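Local coordinates for protein DHC, diheme cytochrome c (Rhodobacter sphaeroides, PDB 2FW5) that carries two covalently bound c-type hemes and probably transfers electrons, with the heme protein SHP as a likely partner, at residues A38-A43 against D91-I96; P18-E23 against G64-Y69. All blocks are in the same frame, centred on the assembly; numbering follows the deposited sequence.

Contact 1: A38-A43 against D91-I96. With HEC (heme c), chain C.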
# COMPACT_ATOMS: atom_id res chain seq x y z
N ALA A 38 3.02 -1.96 -10.36
CA ALA A 38 2.07 -3.03 -10.71
C ALA A 38 2.52 -4.43 -10.30
O ALA A 38 1.69 -5.27 -9.82
CB ALA A 38 1.79 -3.02 -12.19
N ARG A 39 3.79 -4.73 -10.54
CA ARG A 39 4.31 -6.05 -10.12
C ARG A 39 4.12 -6.38 -8.63
O ARG A 39 3.85 -7.57 -8.29
CB ARG A 39 5.79 -6.23 -10.54
CG ARG A 39 6.76 -5.23 -9.93
CD ARG A 39 8.14 -5.22 -10.69
NE ARG A 39 9.05 -4.23 -10.13
CZ ARG A 39 9.16 -2.95 -10.57
NH1 ARG A 39 8.38 -2.46 -11.53
NH2 ARG A 39 10.12 -2.17 -10.06
N SER A 40 4.30 -5.38 -7.76
CA SER A 40 4.09 -5.57 -6.31
C SER A 40 2.62 -5.93 -5.96
O SER A 40 2.38 -6.85 -5.20
CB SER A 40 4.49 -4.31 -5.56
OG SER A 40 5.91 -4.18 -5.58
N TRP A 41 1.65 -5.19 -6.54
CA TRP A 41 0.22 -5.52 -6.42
C TRP A 41 -0.14 -6.90 -6.95
O TRP A 41 -0.83 -7.63 -6.30
CB TRP A 41 -0.66 -4.47 -7.07
CG TRP A 41 -0.58 -3.09 -6.45
CD1 TRP A 41 -0.29 -1.91 -7.08
CD2 TRP A 41 -0.88 -2.75 -5.09
NE1 TRP A 41 -0.36 -0.86 -6.19
CE2 TRP A 41 -0.71 -1.33 -4.96
CE3 TRP A 41 -1.25 -3.52 -3.94
CZ2 TRP A 41 -0.92 -0.65 -3.75
CZ3 TRP A 41 -1.46 -2.85 -2.74
CH2 TRP A 41 -1.32 -1.40 -2.66
N THR A 42 0.36 -7.27 -8.13
CA THR A 42 0.18 -8.64 -8.61
C THR A 42 0.65 -9.72 -7.65
O THR A 42 -0.08 -10.73 -7.39
CB THR A 42 0.88 -8.75 -10.00
OG1 THR A 42 0.27 -7.79 -10.83
CG2 THR A 42 0.53 -10.10 -10.71
N ALA A 43 1.88 -9.54 -7.16
CA ALA A 43 2.47 -10.51 -6.24
C ALA A 43 1.60 -10.63 -4.94
O ALA A 43 1.27 -11.75 -4.48
CB ALA A 43 3.92 -10.10 -5.90
N ASP A 91 13.53 -4.80 -8.30
CA ASP A 91 12.88 -4.86 -6.97
C ASP A 91 11.37 -5.07 -7.16
O ASP A 91 10.74 -4.36 -7.93
CB ASP A 91 13.04 -3.56 -6.18
CG ASP A 91 14.47 -3.11 -6.03
OD1 ASP A 91 15.36 -4.00 -5.88
OD2 ASP A 91 14.80 -1.88 -6.02
N THR A 92 10.79 -6.00 -6.39
CA THR A 92 9.34 -6.15 -6.28
C THR A 92 9.01 -6.04 -4.76
O THR A 92 8.85 -7.07 -4.07
CB THR A 92 8.95 -7.49 -6.92
OG1 THR A 92 9.32 -7.47 -8.29
CG2 THR A 92 7.38 -7.77 -6.95
N PRO A 93 8.99 -4.82 -4.21
CA PRO A 93 8.75 -4.69 -2.76
C PRO A 93 7.32 -5.16 -2.39
O PRO A 93 6.41 -4.87 -3.16
CB PRO A 93 8.92 -3.19 -2.51
CG PRO A 93 8.54 -2.53 -3.77
CD PRO A 93 9.19 -3.49 -4.85
N LEU A 94 7.08 -5.79 -1.24
CA LEU A 94 5.70 -6.18 -0.92
C LEU A 94 5.10 -5.23 0.12
O LEU A 94 3.92 -5.34 0.47
CB LEU A 94 5.64 -7.66 -0.50
CG LEU A 94 6.09 -8.67 -1.60
CD1 LEU A 94 5.74 -10.13 -1.20
CD2 LEU A 94 5.41 -8.33 -2.97
N ARG A 95 5.94 -4.35 0.66
CA ARG A 95 5.52 -3.38 1.66
C ARG A 95 5.81 -1.98 1.13
O ARG A 95 6.95 -1.67 0.73
CB ARG A 95 6.31 -3.55 2.97
CG ARG A 95 5.90 -4.79 3.82
CD ARG A 95 6.59 -4.85 5.20
NE ARG A 95 6.10 -5.94 6.04
CZ ARG A 95 5.03 -5.84 6.86
NH1 ARG A 95 4.36 -4.71 6.94
NH2 ARG A 95 4.63 -6.86 7.61
N ILE A 96 4.80 -1.13 1.18
CA ILE A 96 4.99 0.30 0.99
C ILE A 96 6.00 0.79 2.02
O ILE A 96 6.86 1.61 1.71
CB ILE A 96 3.63 1.02 1.21
CG1 ILE A 96 2.65 0.63 0.08
CG2 ILE A 96 3.83 2.51 1.36
CD1 ILE A 96 1.18 1.08 0.27
FE HEC C . -3.10 -6.34 4.04
CHA HEC C . -0.08 -5.44 5.30
CHB HEC C . -2.34 -4.80 1.03
CHC HEC C . -6.30 -6.99 2.89
CHD HEC C . -3.87 -8.12 6.99
NA HEC C . -1.44 -5.29 3.29
C1A HEC C . -0.33 -5.02 4.00
C2A HEC C . 0.57 -4.28 3.13
C3A HEC C . -0.06 -4.10 1.96
C4A HEC C . -1.36 -4.74 2.03
CMA HEC C . 0.46 -3.36 0.71
CAA HEC C . 2.00 -3.80 3.58
CBA HEC C . 1.72 -2.59 4.44
CGA HEC C . 3.12 -1.92 4.66
O1A HEC C . 3.67 -1.32 3.73
O2A HEC C . 3.72 -2.00 5.74
NB HEC C . -4.13 -5.94 2.27
C1B HEC C . -3.59 -5.36 1.15
C2B HEC C . -4.59 -5.44 0.12
C3B HEC C . -5.68 -6.04 0.62
C4B HEC C . -5.41 -6.37 2.00
CMB HEC C . -4.30 -4.92 -1.30
CAB HEC C . -7.00 -6.41 -0.12
CBB HEC C . -6.99 -7.41 -1.08
NC HEC C . -4.80 -7.39 4.80
C1C HEC C . -6.00 -7.46 4.16
C2C HEC C . -6.91 -8.18 5.06
C3C HEC C . -6.23 -8.51 6.21
C4C HEC C . -4.87 -8.00 6.05
CMC HEC C . -8.37 -8.44 4.67
CAC HEC C . -6.67 -9.26 7.51
CBC HEC C . -7.34 -10.45 7.44
ND HEC C . -2.13 -6.76 5.86
C1D HEC C . -2.63 -7.51 6.95
C2D HEC C . -1.63 -7.57 8.00
C3D HEC C . -0.45 -6.74 7.47
C4D HEC C . -0.85 -6.26 6.15
CMD HEC C . -1.74 -8.31 9.37
CAD HEC C . 0.85 -6.47 8.26
CBD HEC C . 0.72 -5.07 8.90
CGD HEC C . 1.98 -4.76 9.73
O1D HEC C . 3.11 -5.22 9.38
O2D HEC C . 1.85 -4.06 10.74

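Contact 2: P18-E23 against G64-Y69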
# COMPACT_ATOMS: atom_id res chain seq x y z
N PRO A 18 -14.64 1.10 -4.90
CA PRO A 18 -15.45 0.67 -3.74
C PRO A 18 -15.10 -0.73 -3.25
O PRO A 18 -15.02 -0.88 -2.06
CB PRO A 18 -16.92 0.77 -4.22
CG PRO A 18 -16.91 1.62 -5.47
CD PRO A 18 -15.48 1.52 -6.06
N LEU A 19 -14.93 -1.70 -4.13
CA LEU A 19 -14.69 -3.06 -3.68
C LEU A 19 -13.32 -3.10 -3.00
O LEU A 19 -13.17 -3.70 -1.93
CB LEU A 19 -14.68 -4.02 -4.88
CG LEU A 19 -14.73 -5.53 -4.58
CD1 LEU A 19 -15.96 -5.93 -3.72
CD2 LEU A 19 -14.73 -6.32 -5.93
N THR A 20 -12.30 -2.46 -3.61
CA THR A 20 -10.94 -2.42 -2.99
C THR A 20 -11.02 -1.73 -1.62
O THR A 20 -10.49 -2.24 -0.63
CB THR A 20 -9.95 -1.64 -3.88
OG1 THR A 20 -9.91 -2.28 -5.17
CG2 THR A 20 -8.54 -1.75 -3.29
N ARG A 21 -11.79 -0.61 -1.55
CA ARG A 21 -11.99 0.14 -0.29
C ARG A 21 -12.58 -0.73 0.80
O ARG A 21 -12.12 -0.75 1.94
CB ARG A 21 -12.83 1.38 -0.55
CG ARG A 21 -13.23 2.19 0.74
CD ARG A 21 -12.04 2.84 1.41
NE ARG A 21 -12.38 3.74 2.50
CZ ARG A 21 -12.69 3.33 3.72
NH1 ARG A 21 -12.71 2.03 4.01
NH2 ARG A 21 -12.99 4.22 4.67
N THR A 22 -13.60 -1.52 0.45
CA THR A 22 -14.19 -2.45 1.40
C THR A 22 -13.22 -3.57 1.81
O THR A 22 -12.93 -3.81 3.02
CB THR A 22 -15.44 -3.05 0.72
OG1 THR A 22 -16.49 -2.06 0.75
CG2 THR A 22 -15.98 -4.28 1.48
N GLU A 23 -12.75 -4.33 0.84
CA GLU A 23 -12.09 -5.60 1.20
C GLU A 23 -10.72 -5.37 1.79
O GLU A 23 -10.23 -6.16 2.61
CB GLU A 23 -11.94 -6.51 -0.02
CG GLU A 23 -13.26 -7.08 -0.56
CD GLU A 23 -14.01 -7.95 0.45
OE1 GLU A 23 -13.53 -8.16 1.61
OE2 GLU A 23 -15.13 -8.36 0.12
N GLY A 64 -9.98 -10.71 -8.70
CA GLY A 64 -9.62 -10.25 -10.04
C GLY A 64 -9.86 -8.76 -10.27
O GLY A 64 -9.04 -8.07 -10.92
N GLN A 65 -11.01 -8.27 -9.81
CA GLN A 65 -11.36 -6.88 -10.02
C GLN A 65 -10.45 -5.95 -9.23
O GLN A 65 -10.13 -4.87 -9.68
CB GLN A 65 -12.81 -6.69 -9.55
CG GLN A 65 -13.85 -7.41 -10.47
CD GLN A 65 -15.26 -7.22 -9.95
OE1 GLN A 65 -15.81 -6.12 -10.06
NE2 GLN A 65 -15.84 -8.27 -9.36
N ILE A 66 -10.15 -6.32 -7.98
CA ILE A 66 -9.30 -5.54 -7.13
C ILE A 66 -7.89 -5.47 -7.74
O ILE A 66 -7.31 -4.38 -7.91
CB ILE A 66 -9.31 -6.07 -5.69
CG1 ILE A 66 -10.66 -5.76 -4.97
CG2 ILE A 66 -8.15 -5.42 -4.90
CD1 ILE A 66 -10.76 -6.56 -3.58
N GLU A 67 -7.37 -6.64 -8.14
CA GLU A 67 -6.09 -6.68 -8.86
C GLU A 67 -6.08 -5.73 -10.08
O GLU A 67 -5.13 -4.95 -10.25
CB GLU A 67 -5.74 -8.12 -9.25
CG GLU A 67 -4.35 -8.25 -9.85
CD GLU A 67 -4.10 -9.61 -10.53
OE1 GLU A 67 -5.04 -10.33 -10.96
OE2 GLU A 67 -2.94 -9.93 -10.68
N SER A 68 -7.11 -5.77 -10.93
CA SER A 68 -7.19 -4.83 -12.08
C SER A 68 -7.07 -3.35 -11.69
O SER A 68 -6.37 -2.54 -12.38
CB SER A 68 -8.46 -5.06 -12.91
OG SER A 68 -8.36 -6.38 -13.41
N TYR A 69 -7.78 -2.99 -10.61
CA TYR A 69 -7.84 -1.58 -10.22
C TYR A 69 -6.45 -1.19 -9.72
O TYR A 69 -5.93 -0.12 -10.09
CB TYR A 69 -8.89 -1.35 -9.10
CG TYR A 69 -8.69 -0.00 -8.42
CD1 TYR A 69 -9.09 1.18 -9.03
CD2 TYR A 69 -8.07 0.07 -7.19
CE1 TYR A 69 -8.90 2.44 -8.42
CE2 TYR A 69 -7.86 1.33 -6.55
CZ TYR A 69 -8.29 2.48 -7.17
OH TYR A 69 -8.06 3.68 -6.53

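Contact 1: A38-A43 against D91-I96
R39 reaches the carbonyl of D91 by setting CG between its own backbone N and carbonyl carbon (chi1 61°) and then running extended from CG to NE, while S40 keeps OG beside its backbone N (chi1 -71°), within range of P93. The guanidinium of R39 meets the D91 oxygen with its edge and holds it side-on with two nitrogens: NE of R39 lies 2.8 Å from D91 O in a fairly straight bond, and NH2 of R39 lies 3.1 Å from the same D91 O in a more bent one. The oxygen stays close to the guanidinium plane. Along the same arm, CD of R39 passes 3.5 Å from OG1 of T92, the two side chains crossing at a slant. A leucine in place of R39 would probably leave the D91 carbonyl without both donors and let this part of the loop move more freely against the helix.

Two residues along the loop, P93 O accepts a hydrogen bond from OG of S40 at 2.6 Å, in the carbonyl plane on a lone pair, so a buried hydroxyl is paired with a main-chain acceptor. Apolar packing finishes the seam where CB of A43 rests 3.7 Å from CD2 of L94. The loop then turns to heme c: NH1 of R95 bridges both propionates, 2.8 Å from HEC O1D and 3.0 Å from HEC O2A, with NH2 of R95 also bonded to O1D. The positive guanidinium would be expected to offset part of the propionate charge. The seam thus joins helix and loop on one flank of a heme pocket to which W41, L94, R95 and I96 all contribute.

Helix 38-45 is flanked by helix 60-72, where L70 touches W41 and V71 touches A38, and the loop 91-96 leads on toward helix 100-106.

Contact 2: P18-E23 against G64-Y69
Apolar contact between L19 and I66, whose side chains cross at about a right angle, opens the interface: CG of L19 sits 4.1 Å from CG1 of I66. I66 is also met further along helix 18-23, where its CD1 end lies 3.8 Å from CB of E23 and touches the aliphatic start of that side chain. At the margin, CD2 of L19 packs against the Q65 side chain.

Mixed polar and apolar packing centres on T20. Its OG1 stands beside the backbone N (chi1 -58°) and lies 3.6 Å from both CG1 of I66 and CD2 of Y69. The hydroxyl is nevertheless paired, since it bonds to D17, and the phenol oxygen of Y69 bonds to the backbone N of T16; both polar ends are thus tied to the residues leading into helix 18-23.

No hydrogen bond joins the two segments; the axes of the segments 18-23 and 64-69 come within 9.3 Å, their N-to-C directions 109° apart. Helix 18-23 runs directly into C24, a covalent heme attachment residue, and E23 touches heme c. On the partner side, helix 60-72 carries I66 against M45 of helix 38-45 and against the loop residue L58.

How the contacts relate
From the N terminus, the chain enters helix 18-23, the first half of contact 2, passes the heme-binding C24, C27 and H28, and reaches helix 38-45, the first half of contact 1. It then goes through H51 to helix 60-72, where contact 2 closes a loop of 40 residues, and on to 91-96, where contact 1 closes one of 47. The segments alternate, so the two closures cross rather than nest. Helix 38-45 and helix 60-72 join them directly: CG2 of T42 packs 3.5 Å from OE2 of E67. Together they tie the polypeptide entering the heme attachment site to the loop that binds the heme propionates.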